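Local structure of endo-1,4-beta-xylanase (1H12) at residues Q107-N112 against V137-A142. The protein hydrolyses internal beta-1,4-xylosidic linkages of xylan as a cold-adapted endo-xylanase of glycosyl hydrolase family 8. Residues are numbered along the deposited sequence; the frame is centred on the assembly and turned at random.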
# COMPACT_ATOMS: atom_id res chain seq x y z
N GLN A 107 13.30 6.63 -11.62
CA GLN A 107 13.37 5.59 -10.61
C GLN A 107 13.91 4.28 -11.12
O GLN A 107 14.61 3.56 -10.40
CB GLN A 107 12.01 5.42 -9.90
CG GLN A 107 11.64 6.62 -9.06
CD GLN A 107 10.20 6.59 -8.53
OE1 GLN A 107 9.27 6.24 -9.26
NE2 GLN A 107 10.03 7.02 -7.28
N LYS A 108 13.58 3.92 -12.36
CA LYS A 108 13.98 2.63 -12.90
C LYS A 108 15.50 2.52 -12.97
O LYS A 108 16.15 3.36 -13.62
CB LYS A 108 13.40 2.44 -14.29
CG LYS A 108 13.65 1.08 -14.84
CD LYS A 108 13.23 0.97 -16.33
CE LYS A 108 13.80 -0.25 -16.98
NZ LYS A 108 13.50 -0.29 -18.42
N ASN A 109 16.06 1.46 -12.45
CA ASN A 109 17.48 1.14 -12.67
C ASN A 109 17.61 0.53 -14.06
O ASN A 109 16.78 -0.30 -14.49
CB ASN A 109 17.98 0.14 -11.64
CG ASN A 109 18.04 0.67 -10.24
OD1 ASN A 109 17.60 -0.06 -9.27
ND2 ASN A 109 18.60 1.80 -10.02
N PRO A 110 18.67 0.87 -14.80
CA PRO A 110 18.81 0.37 -16.14
C PRO A 110 18.81 -1.14 -16.25
O PRO A 110 19.30 -1.85 -15.37
CB PRO A 110 20.16 0.94 -16.62
CG PRO A 110 20.72 1.57 -15.51
CD PRO A 110 19.73 1.78 -14.43
N ASP A 111 18.31 -1.64 -17.37
CA ASP A 111 18.27 -3.08 -17.60
C ASP A 111 19.63 -3.71 -17.74
O ASP A 111 19.76 -4.94 -17.59
CB ASP A 111 17.41 -3.36 -18.84
CG ASP A 111 15.94 -2.98 -18.59
OD1 ASP A 111 15.38 -3.28 -17.54
OD2 ASP A 111 15.32 -2.31 -19.42
N ASN A 112 20.63 -2.89 -18.01
CA ASN A 112 22.01 -3.34 -18.14
C ASN A 112 22.87 -2.88 -16.93
O ASN A 112 24.07 -2.83 -17.00
CB ASN A 112 22.61 -2.97 -19.50
CG ASN A 112 22.76 -1.52 -19.66
OD1 ASN A 112 22.21 -0.72 -18.87
ND2 ASN A 112 23.60 -1.11 -20.65
N VAL A 137 19.58 7.95 -4.47
CA VAL A 137 20.27 7.81 -3.17
C VAL A 137 20.53 6.35 -2.89
O VAL A 137 21.62 5.97 -2.42
CB VAL A 137 19.47 8.47 -2.04
CG1 VAL A 137 20.17 8.26 -0.69
CG2 VAL A 137 19.23 9.95 -2.29
N ASP A 138 19.52 5.52 -3.10
CA ASP A 138 19.60 4.08 -2.84
C ASP A 138 18.93 3.40 -4.02
O ASP A 138 17.74 3.61 -4.28
CB ASP A 138 18.97 3.75 -1.53
CG ASP A 138 19.20 2.34 -1.06
OD1 ASP A 138 19.50 1.45 -1.89
OD2 ASP A 138 18.98 2.06 0.16
N GLU A 139 19.69 2.62 -4.77
CA GLU A 139 19.22 1.89 -5.93
C GLU A 139 18.42 0.64 -5.58
O GLU A 139 17.74 0.10 -6.45
CB GLU A 139 20.36 1.45 -6.79
CG GLU A 139 21.16 2.59 -7.43
CD GLU A 139 22.38 2.07 -8.20
OE1 GLU A 139 22.98 1.09 -7.76
OE2 GLU A 139 22.74 2.59 -9.23
N GLY A 140 18.47 0.18 -4.36
CA GLY A 140 17.72 -0.99 -3.99
C GLY A 140 16.20 -0.69 -4.03
O GLY A 140 15.79 0.45 -3.83
N PRO A 141 15.39 -1.70 -4.26
CA PRO A 141 13.95 -1.52 -4.37
C PRO A 141 13.23 -1.56 -3.03
O PRO A 141 13.75 -2.04 -2.03
CB PRO A 141 13.52 -2.71 -5.23
CG PRO A 141 14.46 -3.83 -4.77
CD PRO A 141 15.79 -3.12 -4.53
N ALA A 142 11.99 -1.09 -3.05
CA ALA A 142 10.99 -1.33 -2.00
C ALA A 142 9.88 -2.09 -2.75
O ALA A 142 9.04 -1.45 -3.38
CB ALA A 142 10.46 -0.07 -1.40
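N109 and E139 carry the whole contact, which covers just 94 Å² in total. The amide at the end of N109 lies against the backbone carbonyl and the first methylenes of E139. N109 OD1 is modelled 2.8 Å from E139 O; the amide is probably turned over in the model, and once turned back this approach may be a hydrogen bond. The other end of the amide, modelled as N109 ND2, rests 3.7 Å from both CB and CG of E139. N109 reaches across with CG beside its own backbone N (chi1 -67°), and its amide plane stands 71° from the carboxylate of E139. Beyond CG, E139 runs extended, and its OE1 forms a salt bridge with K118.

Next in the chain, G140 N donates to D138 OD1 at 3.0 Å, closing an Asx turn at the corner the chain makes at G140, ahead of helix 143-160. The other carboxylate oxygen, D138 OD2, accepts from the indole NE1 of W124. In the loop after helix 93-107, K108 NZ makes a 2.9 Å salt bridge to D111 OD2, bridging K108 and D111 across N109 and P110. V121, just before strand 123-128, and W124 within it pair with the backbones of N109 and G140, so the same run of chain borders both segments. The contact is thus a small one between the loop after helix 93-107 and the corner at G140, in which the buried N109 amide may supply an N-H to the E139 carbonyl, if turned back, while the E139 carboxylate pairs elsewhere.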